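Local coordinates for putative uncharacterized protein TTHA0988 (Thermus thermophilus, PDB 3OPF), which is of uncharacterised function but carries carboxyltransferase-type domains related to urea carboxylase, and may bind ATP and act as a hydrolase, at residues P387-L392 with G486-F491; G35-V40 with P52-R57; G422-G427 with S450-V455. All coordinates share one frame; numbering follows the deposited sequence.

Contact 1: residues P387-L392 with G486-F491; sequences PEAFRL and GVEIHF
Phe390, Arg391 and Leu392 pair in parallel with Ile489, His490 and Phe491 where strands 390-396 and 488-492, first and last in the order of a mixed seven-stranded sheet, meet and join its two ends, consistent with the cyclophilin-like fold of this family. Three backbone bonds lace them: Phe390 N gives to Glu488 O at 3.0 Å, His490 N to Phe390 O at 3.0 Å, and Leu392 N to His490 O at 2.9 Å. Ahead of the first of these direct bonds, a water bridges the backbones, donating to Glu388 O and accepting from Glu488 N. On the face carrying Phe390, Val487 CG1 sits over the centre of the Phe390 ring, 3.9 Å from the centroid and 7° off its normal, a clear CH-pi contact. The branch reaches the ring because CG1 stands anti to Val487 N (chi1 175°). Farther along this face, Leu392 CD1 touches both Ile489 CG2, at a tight 3.4 Å, and Phe491 CE1, at 3.6 Å; Leu479 of helix 477-480 covers both Phe390 and Leu392. On the other face the Arg391 chain, bent at chi2 and chi3, folds back until NH1 lies over one face of the His490 imidazole, 3.6 Å from His490 CG and offset toward the rim, with the two planes 45° apart. The contact thus has an oily side, built of aromatic and branched carbons against a helix, and a polar side, where a guanidinium above the imidazole would probably disfavour a protonated His490.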
ATOM      1  N   PRO A 387      -0.882  -4.602 -25.533  1.00 40.50           N
ATOM      2  CA  PRO A 387      -0.024  -5.546 -26.250  1.00 41.23           C
ATOM      3  C   PRO A 387       0.201  -6.848 -25.484  1.00 40.65           C
ATOM      4  O   PRO A 387       0.034  -6.887 -24.268  1.00 41.46           O
ATOM      5  CB  PRO A 387       1.281  -4.764 -26.446  1.00 42.79           C
ATOM      6  CG  PRO A 387       1.290  -3.713 -25.406  1.00 40.56           C
ATOM      7  CD  PRO A 387      -0.131  -3.465 -24.970  1.00 40.46           C
ATOM      8  N   GLU A 388       0.568  -7.905 -26.207  1.00 43.09           N
ATOM      9  CA  GLU A 388       0.843  -9.219 -25.605  1.00 43.00           C
ATOM     10  C   GLU A 388       2.127  -9.223 -24.759  1.00 40.93           C
ATOM     11  O   GLU A 388       2.190  -9.895 -23.727  1.00 37.52           O
ATOM     12  CB  GLU A 388       0.937 -10.301 -26.691  1.00 44.30           C
ATOM     13  CG  GLU A 388      -0.350 -10.510 -27.490  1.00 50.89           C
ATOM     14  CD  GLU A 388      -1.504 -11.044 -26.651  1.00 55.56           C
ATOM     15  OE1 GLU A 388      -1.276 -11.914 -25.784  1.00 57.99           O
ATOM     16  OE2 GLU A 388      -2.649 -10.599 -26.871  1.00 62.95           O
ATOM     17  N   ALA A 389       3.148  -8.501 -25.224  1.00 39.01           N
ATOM     18  CA  ALA A 389       4.385  -8.275 -24.466  1.00 38.35           C
ATOM     19  C   ALA A 389       4.477  -6.799 -24.082  1.00 37.08           C
ATOM     20  O   ALA A 389       4.140  -5.932 -24.876  1.00 38.16           O
ATOM     21  CB  ALA A 389       5.603  -8.674 -25.303  1.00 39.32           C
ATOM     22  N   PHE A 390       4.937  -6.514 -22.867  1.00 38.49           N
ATOM     23  CA  PHE A 390       5.037  -5.133 -22.386  1.00 36.81           C
ATOM     24  C   PHE A 390       6.415  -4.537 -22.646  1.00 38.04           C
ATOM     25  O   PHE A 390       7.427  -5.225 -22.534  1.00 37.76           O
ATOM     26  CB  PHE A 390       4.756  -5.057 -20.888  1.00 36.13           C
ATOM     27  CG  PHE A 390       3.386  -5.542 -20.480  1.00 31.96           C
ATOM     28  CD1 PHE A 390       2.356  -5.711 -21.405  1.00 32.75           C
ATOM     29  CD2 PHE A 390       3.124  -5.801 -19.147  1.00 30.71           C
ATOM     30  CE1 PHE A 390       1.099  -6.150 -20.998  1.00 33.66           C
ATOM     31  CE2 PHE A 390       1.870  -6.234 -18.739  1.00 32.92           C
ATOM     32  CZ  PHE A 390       0.860  -6.413 -19.669  1.00 32.73           C
ATOM     33  N   ARG A 391       6.430  -3.253 -22.994  1.00 38.73           N
ATOM     34  CA  ARG A 391       7.650  -2.467 -23.088  1.00 41.03           C
ATOM     35  C   ARG A 391       7.564  -1.419 -21.987  1.00 39.16           C
ATOM     36  O   ARG A 391       6.684  -0.566 -22.014  1.00 41.24           O
ATOM     37  CB  ARG A 391       7.764  -1.785 -24.455  1.00 43.49           C
ATOM     38  CG  ARG A 391       7.325  -2.649 -25.627  1.00 49.81           C
ATOM     39  CD  ARG A 391       8.406  -3.614 -26.054  1.00 55.57           C
ATOM     40  NE  ARG A 391       9.496  -2.932 -26.746  1.00 60.33           N
ATOM     41  CZ  ARG A 391      10.571  -3.536 -27.244  1.00 63.12           C
ATOM     42  NH1 ARG A 391      10.718  -4.854 -27.137  1.00 62.95           N
ATOM     43  NH2 ARG A 391      11.505  -2.817 -27.857  1.00 66.81           N
ATOM     44  N   LEU A 392       8.452  -1.505 -21.005  1.00 37.91           N
ATOM     45  CA  LEU A 392       8.420  -0.605 -19.857  1.00 35.46           C
ATOM     46  C   LEU A 392       9.641   0.295 -19.891  1.00 34.77           C
ATOM     47  O   LEU A 392      10.770  -0.185 -19.888  1.00 34.11           O
ATOM     48  CB  LEU A 392       8.403  -1.409 -18.556  1.00 35.46           C
ATOM     49  CG  LEU A 392       7.260  -2.416 -18.386  1.00 35.27           C
ATOM     50  CD1 LEU A 392       7.477  -3.257 -17.141  1.00 36.05           C
ATOM     51  CD2 LEU A 392       5.922  -1.703 -18.308  1.00 34.25           C
ATOM     52  N   GLY A 486       3.716 -15.210 -16.830  1.00 31.04           N
ATOM     53  CA  GLY A 486       4.025 -15.639 -18.191  1.00 32.76           C
ATOM     54  C   GLY A 486       4.221 -14.489 -19.161  1.00 31.71           C
ATOM     55  O   GLY A 486       4.860 -14.662 -20.195  1.00 32.50           O
ATOM     56  N   VAL A 487       3.671 -13.317 -18.841  1.00 30.66           N
ATOM     57  CA  VAL A 487       3.796 -12.162 -19.726  1.00 29.62           C
ATOM     58  C   VAL A 487       5.268 -11.788 -19.874  1.00 30.81           C
ATOM     59  O   VAL A 487       6.003 -11.744 -18.892  1.00 30.51           O
ATOM     60  CB  VAL A 487       2.991 -10.942 -19.216  1.00 29.97           C
ATOM     61  CG1 VAL A 487       3.239  -9.729 -20.108  1.00 32.94           C
ATOM     62  CG2 VAL A 487       1.503 -11.268 -19.160  1.00 28.93           C
ATOM     63  N   GLU A 488       5.696 -11.558 -21.113  1.00 31.01           N
ATOM     64  CA  GLU A 488       7.052 -11.102 -21.395  1.00 33.38           C
ATOM     65  C   GLU A 488       7.165  -9.589 -21.165  1.00 33.97           C
ATOM     66  O   GLU A 488       6.234  -8.840 -21.463  1.00 34.09           O
ATOM     67  CB  GLU A 488       7.431 -11.459 -22.830  1.00 34.24           C
ATOM     68  CG  GLU A 488       8.841 -11.072 -23.229  1.00 37.16           C
ATOM     69  CD  GLU A 488       9.216 -11.639 -24.582  1.00 44.96           C
ATOM     70  OE1 GLU A 488       8.353 -11.651 -25.488  1.00 48.85           O
ATOM     71  OE2 GLU A 488      10.371 -12.079 -24.737  1.00 49.42           O
ATOM     72  N   ILE A 489       8.306  -9.160 -20.618  1.00 34.61           N
ATOM     73  CA  ILE A 489       8.591  -7.751 -20.355  1.00 33.16           C
ATOM     74  C   ILE A 489       9.992  -7.395 -20.875  1.00 35.71           C
ATOM     75  O   ILE A 489      10.943  -8.160 -20.696  1.00 35.18           O
ATOM     76  CB  ILE A 489       8.482  -7.436 -18.842  1.00 34.82           C
ATOM     77  CG1 ILE A 489       7.037  -7.650 -18.368  1.00 35.39           C
ATOM     78  CG2 ILE A 489       8.956  -6.016 -18.541  1.00 30.99           C
ATOM     79  CD1 ILE A 489       6.770  -7.232 -16.948  1.00 39.29           C
ATOM     80  N   HIS A 490      10.097  -6.257 -21.562  1.00 36.20           N
ATOM     81  CA  HIS A 490      11.384  -5.662 -21.926  1.00 37.87           C
ATOM     82  C   HIS A 490      11.478  -4.294 -21.259  1.00 37.95           C
ATOM     83  O   HIS A 490      10.509  -3.530 -21.264  1.00 38.78           O
ATOM     84  CB  HIS A 490      11.492  -5.481 -23.437  1.00 39.72           C
ATOM     85  CG  HIS A 490      11.498  -6.763 -24.210  1.00 44.53           C
ATOM     86  ND1 HIS A 490      12.659  -7.343 -24.679  1.00 50.84           N
ATOM     87  CD2 HIS A 490      10.485  -7.563 -24.619  1.00 46.03           C
ATOM     88  CE1 HIS A 490      12.361  -8.450 -25.336  1.00 50.88           C
ATOM     89  NE2 HIS A 490      11.048  -8.609 -25.308  1.00 51.16           N
ATOM     90  N   PHE A 491      12.636  -3.981 -20.684  1.00 37.69           N
ATOM     91  CA  PHE A 491      12.869  -2.660 -20.114  1.00 34.86           C
ATOM     92  C   PHE A 491      13.705  -1.845 -21.091  1.00 37.22           C
ATOM     93  O   PHE A 491      14.629  -2.381 -21.701  1.00 36.07           O
ATOM     94  CB  PHE A 491      13.583  -2.763 -18.767  1.00 35.05           C
ATOM     95  CG  PHE A 491      12.736  -3.338 -17.674  1.00 34.68           C
ATOM     96  CD1 PHE A 491      11.672  -2.618 -17.162  1.00 35.19           C
ATOM     97  CD2 PHE A 491      12.998  -4.600 -17.154  1.00 36.62           C
ATOM     98  CE1 PHE A 491      10.885  -3.142 -16.145  1.00 34.12           C
ATOM     99  CE2 PHE A 491      12.206  -5.131 -16.143  1.00 32.06           C
ATOM    100  CZ  PHE A 491      11.153  -4.398 -15.642  1.00 32.92           C
TER
HETATM  101  O   HOH W   1       4.016 -11.929 -23.277  1.00 24.82           O

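Contact 2: residues G35-V40 with P52-R57; sequences GLLDAV and PRRLSR
Arg54 begins its course across Gly35 at CB, which lies 4.0 Å from Gly35 CA. The chain then runs on extended through CG and CD and bends at chi3 (-69°), which turns the guanidinium back so that one of its faces lies over Gly35 CA, offset toward the rim. NE, 4.2 Å from Gly35 CA, has its strong partner outside the two segments, in a salt bridge to Asp51 OD2. At the tip, NH2 comes within 3.9 Å of Leu37 CD1, the leucine crossing the arginine at about a right angle. This is the base of a beta hairpin, strand 36-42 paired with 45-50, whose exit loop leads into helix 57-66 with Ser56 at its N-cap; a classic beta bulge sets Leu37 and Asp38 together opposite Glu49. Leu55 comes in beside the arginine: its CB stands 3.9 Å from Gly35 CA, and its CD2 meets Leu36 N at 3.7 Å. Gly35 has positive phi (108°), and a CB there would run into Leu55 CB, so the loop can lie directly on the bare backbone. Leu60 of helix 57-66 packs on both Leu36 and Leu55.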
ATOM      1  N   GLY A  35      -2.559  18.440  -4.691  1.00 49.03           N
ATOM      2  CA  GLY A  35      -1.560  17.805  -5.545  1.00 48.40           C
ATOM      3  C   GLY A  35      -0.518  17.017  -4.772  1.00 45.19           C
ATOM      4  O   GLY A  35       0.144  16.151  -5.341  1.00 44.36           O
ATOM      5  N   LEU A  36      -0.360  17.311  -3.482  1.00 43.41           N
ATOM      6  CA  LEU A  36       0.510  16.508  -2.622  1.00 42.32           C
ATOM      7  C   LEU A  36      -0.190  15.187  -2.282  1.00 41.03           C
ATOM      8  O   LEU A  36      -1.275  15.184  -1.695  1.00 39.31           O
ATOM      9  CB  LEU A  36       0.881  17.260  -1.336  1.00 42.20           C
ATOM     10  CG  LEU A  36       1.988  16.602  -0.493  1.00 41.74           C
ATOM     11  CD1 LEU A  36       3.340  16.643  -1.214  1.00 41.61           C
ATOM     12  CD2 LEU A  36       2.088  17.262   0.871  1.00 38.68           C
ATOM     13  N   LEU A  37       0.444  14.079  -2.656  1.00 40.83           N
ATOM     14  CA  LEU A  37      -0.111  12.737  -2.458  1.00 40.53           C
ATOM     15  C   LEU A  37       0.409  12.065  -1.178  1.00 38.28           C
ATOM     16  O   LEU A  37      -0.305  11.277  -0.550  1.00 35.41           O
ATOM     17  CB  LEU A  37       0.197  11.861  -3.679  1.00 41.34           C
ATOM     18  CG  LEU A  37      -0.667  12.025  -4.941  1.00 45.22           C
ATOM     19  CD1 LEU A  37      -1.228  13.428  -5.106  1.00 51.16           C
ATOM     20  CD2 LEU A  37       0.111  11.620  -6.179  1.00 45.42           C
ATOM     21  N   ASP A  38       1.651  12.372  -0.809  1.00 36.64           N
ATOM     22  CA  ASP A  38       2.283  11.797   0.378  1.00 33.91           C
ATOM     23  C   ASP A  38       3.511  12.592   0.813  1.00 32.97           C
ATOM     24  O   ASP A  38       4.205  13.188  -0.008  1.00 32.43           O
ATOM     25  CB  ASP A  38       2.720  10.344   0.109  1.00 32.33           C
ATOM     26  CG  ASP A  38       1.863   9.307   0.832  1.00 34.13           C
ATOM     27  OD1 ASP A  38       1.266   9.617   1.882  1.00 34.17           O
ATOM     28  OD2 ASP A  38       1.806   8.163   0.340  1.00 33.41           O
ATOM     29  N   ALA A  39       3.772  12.572   2.117  1.00 32.72           N
ATOM     30  CA  ALA A  39       4.997  13.122   2.691  1.00 33.43           C
ATOM     31  C   ALA A  39       5.435  12.129   3.758  1.00 33.37           C
ATOM     32  O   ALA A  39       4.862  12.107   4.852  1.00 32.85           O
ATOM     33  CB  ALA A  39       4.737  14.504   3.305  1.00 32.30           C
ATOM     34  N   VAL A  40       6.407  11.279   3.413  1.00 32.24           N
ATOM     35  CA  VAL A  40       6.802  10.150   4.257  1.00 30.10           C
ATOM     36  C   VAL A  40       8.230  10.303   4.802  1.00 32.50           C
ATOM     37  O   VAL A  40       9.190  10.241   4.030  1.00 31.00           O
ATOM     38  CB  VAL A  40       6.712   8.814   3.490  1.00 29.07           C
ATOM     39  CG1 VAL A  40       6.891   7.646   4.447  1.00 30.69           C
ATOM     40  CG2 VAL A  40       5.388   8.702   2.750  1.00 28.85           C
ATOM     41  N   PRO A  52       1.592  16.022 -10.916  1.00 56.34           N
ATOM     42  CA  PRO A  52       2.111  17.133 -11.735  1.00 59.94           C
ATOM     43  C   PRO A  52       1.039  18.084 -12.268  1.00 62.38           C
ATOM     44  O   PRO A  52       1.271  19.291 -12.334  1.00 64.44           O
ATOM     45  CB  PRO A  52       2.796  16.423 -12.909  1.00 60.20           C
ATOM     46  CG  PRO A  52       3.090  15.072 -12.431  1.00 58.40           C
ATOM     47  CD  PRO A  52       2.032  14.716 -11.439  1.00 56.21           C
ATOM     48  N   ARG A  53      -0.114  17.535 -12.651  1.00 63.72           N
ATOM     49  CA  ARG A  53      -1.230  18.328 -13.175  1.00 66.34           C
ATOM     50  C   ARG A  53      -1.681  19.421 -12.204  1.00 66.43           C
ATOM     51  O   ARG A  53      -1.954  20.548 -12.618  1.00 69.22           O
ATOM     52  CB  ARG A  53      -2.423  17.423 -13.511  1.00 67.09           C
ATOM     53  CG  ARG A  53      -2.181  16.471 -14.673  1.00 67.87           C
ATOM     54  N   ARG A  54      -1.750  19.083 -10.918  1.00 63.79           N
ATOM     55  CA  ARG A  54      -2.230  20.007  -9.885  1.00 63.86           C
ATOM     56  C   ARG A  54      -1.109  20.718  -9.122  1.00 62.91           C
ATOM     57  O   ARG A  54      -1.323  21.797  -8.569  1.00 64.43           O
ATOM     58  CB  ARG A  54      -3.120  19.259  -8.894  1.00 62.21           C
ATOM     59  CG  ARG A  54      -4.431  18.787  -9.492  1.00 64.89           C
ATOM     60  CD  ARG A  54      -5.230  17.993  -8.480  1.00 65.91           C
ATOM     61  NE  ARG A  54      -4.596  16.712  -8.179  1.00 66.03           N
ATOM     62  CZ  ARG A  54      -5.014  15.856  -7.248  1.00 66.56           C
ATOM     63  NH1 ARG A  54      -6.084  16.130  -6.502  1.00 68.54           N
ATOM     64  NH2 ARG A  54      -4.360  14.717  -7.063  1.00 61.96           N
ATOM     65  N   LEU A  55       0.076  20.115  -9.086  1.00 60.90           N
ATOM     66  CA  LEU A  55       1.200  20.677  -8.345  1.00 60.51           C
ATOM     67  C   LEU A  55       2.496  20.402  -9.091  1.00 60.47           C
ATOM     68  O   LEU A  55       2.884  19.249  -9.252  1.00 59.59           O
ATOM     69  CB  LEU A  55       1.250  20.059  -6.945  1.00 57.32           C
ATOM     70  CG  LEU A  55       2.295  20.577  -5.953  1.00 56.29           C
ATOM     71  CD1 LEU A  55       2.122  22.066  -5.699  1.00 55.73           C
ATOM     72  CD2 LEU A  55       2.196  19.792  -4.649  1.00 51.58           C
ATOM     73  N   SER A  56       3.164  21.455  -9.553  1.00 63.50           N
ATOM     74  CA  SER A  56       4.403  21.294 -10.313  1.00 64.53           C
ATOM     75  C   SER A  56       5.567  20.978  -9.379  1.00 63.72           C
ATOM     76  O   SER A  56       5.562  21.382  -8.214  1.00 61.82           O
ATOM     77  CB  SER A  56       4.718  22.556 -11.123  1.00 68.03           C
ATOM     78  OG  SER A  56       5.212  23.590 -10.291  1.00 68.27           O
ATOM     79  N   ARG A  57       6.561  20.265  -9.905  1.00 64.57           N
ATOM     80  CA  ARG A  57       7.784  19.963  -9.158  1.00 64.71           C
ATOM     81  C   ARG A  57       8.424  21.239  -8.611  1.00 65.78           C
ATOM     82  O   ARG A  57       8.835  21.282  -7.455  1.00 64.04           O
ATOM     83  CB  ARG A  57       8.789  19.215 -10.044  1.00 65.62           C
ATOM     84  CG  ARG A  57      10.022  18.693  -9.293  1.00 68.30           C
ATOM     85  CD  ARG A  57      10.922  17.815 -10.168  1.00 71.49           C
ATOM     86  NE  ARG A  57      10.997  18.306 -11.547  1.00 78.26           N
ATOM     87  CZ  ARG A  57      10.468  17.705 -12.617  1.00 81.21           C
ATOM     88  NH1 ARG A  57       9.824  16.544 -12.517  1.00 80.11           N
ATOM     89  NH2 ARG A  57      10.599  18.270 -13.813  1.00 85.27           N
TER

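Contact 3: residues G422-G427 with S450-V455; sequences GVELLG and SGRPLV
Two extended chains bring the charges of Glu424 and Arg452 together: the glutamate CG is trans to its own N (chi1 -178°) with CD continuing straight on, while the arginine CG sits beside its backbone N and the chain runs out fully stretched to NE. Arg452 NH1 donates to Glu424 OE2 over a short 2.6 Å in a salt bridge. The oxygen is met nearly along its C-O axis and lies at the edge of the guanidinium, close to its plane, yet the carboxylate plane is turned 68° from it, so one N-H carries the bond rather than a paired, coplanar grip. The aliphatic parts touch too, Glu424 CG lying 3.7 Å from Arg452 CD. With an alanine in place of Glu424, Arg452 would probably lose this anionic mate and its guanidinium be freer to turn. The backbones of the two strands pair antiparallel. Val423 and Val455 form a hydrogen-bonded pair, N to O at 2.9 Å each way; Glu424 and Leu454 form the non-hydrogen-bonded pair next to it, and Leu425 N then reaches Pro453 O at 2.9 Å. Gly422 CA lies 3.0 Å from Val455 O, where a side chain would clash. On the face opposite the salt bridge, Leu425 CD2 packs on Val455 CG2 at 3.9 Å. Strand 422-426 runs between 454-456 and 413-418: Ala416 of the latter lies against Glu424, Leu426 and Arg452, Val415 against Val423, and strand 444-447 takes the far side of 454-456.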
ATOM      1  N   GLY A 422       2.715  -6.068  -6.099  1.00 27.93           N
ATOM      2  CA  GLY A 422       3.757  -5.910  -7.101  1.00 27.87           C
ATOM      3  C   GLY A 422       3.840  -7.037  -8.107  1.00 29.01           C
ATOM      4  O   GLY A 422       3.047  -7.983  -8.075  1.00 29.74           O
ATOM      5  N   VAL A 423       4.813  -6.902  -9.007  1.00 29.42           N
ATOM      6  CA  VAL A 423       5.065  -7.847 -10.084  1.00 31.31           C
ATOM      7  C   VAL A 423       6.503  -8.357  -9.970  1.00 30.55           C
ATOM      8  O   VAL A 423       7.464  -7.586 -10.099  1.00 28.17           O
ATOM      9  CB  VAL A 423       4.847  -7.187 -11.474  1.00 31.40           C
ATOM     10  CG1 VAL A 423       5.065  -8.192 -12.602  1.00 30.04           C
ATOM     11  CG2 VAL A 423       3.445  -6.593 -11.566  1.00 30.80           C
ATOM     12  N   GLU A 424       6.625  -9.661  -9.726  1.00 30.11           N
ATOM     13  CA  GLU A 424       7.903 -10.341  -9.572  1.00 29.94           C
ATOM     14  C   GLU A 424       8.392 -10.815 -10.924  1.00 31.76           C
ATOM     15  O   GLU A 424       7.623 -11.386 -11.703  1.00 30.80           O
ATOM     16  CB  GLU A 424       7.733 -11.544  -8.647  1.00 31.81           C
ATOM     17  CG  GLU A 424       9.001 -12.327  -8.340  1.00 31.08           C
ATOM     18  CD  GLU A 424       8.717 -13.500  -7.430  1.00 35.03           C
ATOM     19  OE1 GLU A 424       8.411 -13.275  -6.242  1.00 41.24           O
ATOM     20  OE2 GLU A 424       8.796 -14.645  -7.902  1.00 41.18           O
ATOM     21  N   LEU A 425       9.685 -10.613 -11.176  1.00 30.78           N
ATOM     22  CA  LEU A 425      10.274 -10.843 -12.482  1.00 31.24           C
ATOM     23  C   LEU A 425      11.304 -11.963 -12.472  1.00 32.12           C
ATOM     24  O   LEU A 425      12.137 -12.060 -11.571  1.00 31.59           O
ATOM     25  CB  LEU A 425      10.955  -9.558 -12.983  1.00 31.00           C
ATOM     26  CG  LEU A 425      10.111  -8.535 -13.762  1.00 34.83           C
ATOM     27  CD1 LEU A 425       8.639  -8.645 -13.474  1.00 35.29           C
ATOM     28  CD2 LEU A 425      10.611  -7.114 -13.523  1.00 33.17           C
ATOM     29  N   LEU A 426      11.261 -12.787 -13.506  1.00 33.51           N
ATOM     30  CA  LEU A 426      12.297 -13.778 -13.726  1.00 35.88           C
ATOM     31  C   LEU A 426      13.004 -13.463 -15.039  1.00 35.23           C
ATOM     32  O   LEU A 426      12.370 -13.270 -16.067  1.00 35.61           O
ATOM     33  CB  LEU A 426      11.717 -15.190 -13.683  1.00 40.09           C
ATOM     34  CG  LEU A 426      10.664 -15.623 -14.693  1.00 45.07           C
ATOM     35  CD1 LEU A 426      11.333 -16.406 -15.808  1.00 54.86           C
ATOM     36  CD2 LEU A 426       9.591 -16.476 -14.017  1.00 48.84           C
ATOM     37  N   GLY A 427      14.323 -13.367 -14.988  1.00 36.11           N
ATOM     38  CA  GLY A 427      15.100 -12.993 -16.169  1.00 36.59           C
ATOM     39  C   GLY A 427      16.556 -12.839 -15.803  1.00 36.20           C
ATOM     40  O   GLY A 427      17.004 -13.444 -14.837  1.00 36.87           O
ATOM     41  N   SER A 450      20.024 -10.965  -2.922  1.00 44.78           N
ATOM     42  CA  SER A 450      19.798 -12.156  -3.729  1.00 47.38           C
ATOM     43  C   SER A 450      18.295 -12.397  -3.818  1.00 47.02           C
ATOM     44  O   SER A 450      17.598 -12.453  -2.800  1.00 47.25           O
ATOM     45  CB  SER A 450      20.505 -13.375  -3.133  1.00 49.95           C
ATOM     46  OG  SER A 450      19.846 -13.825  -1.961  1.00 53.01           O
ATOM     47  N   GLY A 451      17.803 -12.526  -5.045  1.00 45.95           N
ATOM     48  CA  GLY A 451      16.374 -12.678  -5.285  1.00 43.29           C
ATOM     49  C   GLY A 451      15.939 -11.976  -6.552  1.00 39.98           C
ATOM     50  O   GLY A 451      16.743 -11.340  -7.246  1.00 40.06           O
ATOM     51  N   ARG A 452      14.653 -12.100  -6.846  1.00 36.56           N
ATOM     52  CA  ARG A 452      14.082 -11.569  -8.069  1.00 33.65           C
ATOM     53  C   ARG A 452      13.694 -10.099  -7.891  1.00 32.61           C
ATOM     54  O   ARG A 452      13.268  -9.697  -6.799  1.00 31.78           O
ATOM     55  CB  ARG A 452      12.846 -12.385  -8.446  1.00 32.22           C
ATOM     56  CG  ARG A 452      13.151 -13.830  -8.811  1.00 36.21           C
ATOM     57  CD  ARG A 452      11.879 -14.658  -8.845  1.00 35.77           C
ATOM     58  NE  ARG A 452      12.121 -16.033  -9.284  1.00 35.24           N
ATOM     59  CZ  ARG A 452      11.169 -16.954  -9.421  1.00 34.61           C
ATOM     60  NH1 ARG A 452       9.901 -16.654  -9.153  1.00 35.16           N
ATOM     61  NH2 ARG A 452      11.486 -18.182  -9.818  1.00 40.16           N
ATOM     62  N   PRO A 453      13.841  -9.294  -8.960  1.00 31.53           N
ATOM     63  CA  PRO A 453      13.263  -7.956  -8.971  1.00 31.44           C
ATOM     64  C   PRO A 453      11.745  -7.987  -8.749  1.00 31.92           C
ATOM     65  O   PRO A 453      11.060  -8.900  -9.227  1.00 31.68           O
ATOM     66  CB  PRO A 453      13.572  -7.440 -10.375  1.00 30.42           C
ATOM     67  CG  PRO A 453      14.729  -8.237 -10.848  1.00 33.97           C
ATOM     68  CD  PRO A 453      14.664  -9.556 -10.154  1.00 33.25           C
ATOM     69  N   LEU A 454      11.248  -6.990  -8.024  1.00 31.36           N
ATOM     70  CA  LEU A 454       9.827  -6.808  -7.782  1.00 29.41           C
ATOM     71  C   LEU A 454       9.449  -5.354  -8.078  1.00 28.75           C
ATOM     72  O   LEU A 454       9.974  -4.429  -7.444  1.00 30.95           O
ATOM     73  CB  LEU A 454       9.508  -7.144  -6.327  1.00 29.74           C
ATOM     74  CG  LEU A 454       8.044  -7.048  -5.893  1.00 28.21           C
ATOM     75  CD1 LEU A 454       7.237  -8.197  -6.464  1.00 31.59           C
ATOM     76  CD2 LEU A 454       7.957  -7.031  -4.376  1.00 29.71           C
ATOM     77  N   VAL A 455       8.559  -5.151  -9.052  1.00 27.27           N
ATOM     78  CA  VAL A 455       8.078  -3.810  -9.379  1.00 26.93           C
ATOM     79  C   VAL A 455       6.938  -3.520  -8.420  1.00 27.16           C
ATOM     80  O   VAL A 455       5.995  -4.318  -8.319  1.00 27.46           O
ATOM     81  CB  VAL A 455       7.609  -3.678 -10.851  1.00 27.24           C
ATOM     82  CG1 VAL A 455       7.269  -2.233 -11.169  1.00 25.90           C
ATOM     83  CG2 VAL A 455       8.688  -4.187 -11.819  1.00 27.07           C
TER

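How the contacts relate
Contact 2 comes first along the chain, in the region assigned to carboxyltransferase subdomains C and D; contacts 1 and 3 follow in the A and B region. Along the chain, contact 3 falls between the two strands that contact 1 joins, and both belong to one mixed sheet, with strand 413-418 lying between 422-426 and 488-492. Their centres are 14 Å apart and they touch, Phe491 CZ meeting Leu425 CD2 at 3.5 Å, so the pairing at the sheet's ends and the pairing within it share an apolar interior. Contact 2 stands apart, at edge strand 36-42 of a small three-stranded sheet and the loop into helix 57-66, its centre about 29 Å from that of contact 1 and 28 Å from that of contact 3.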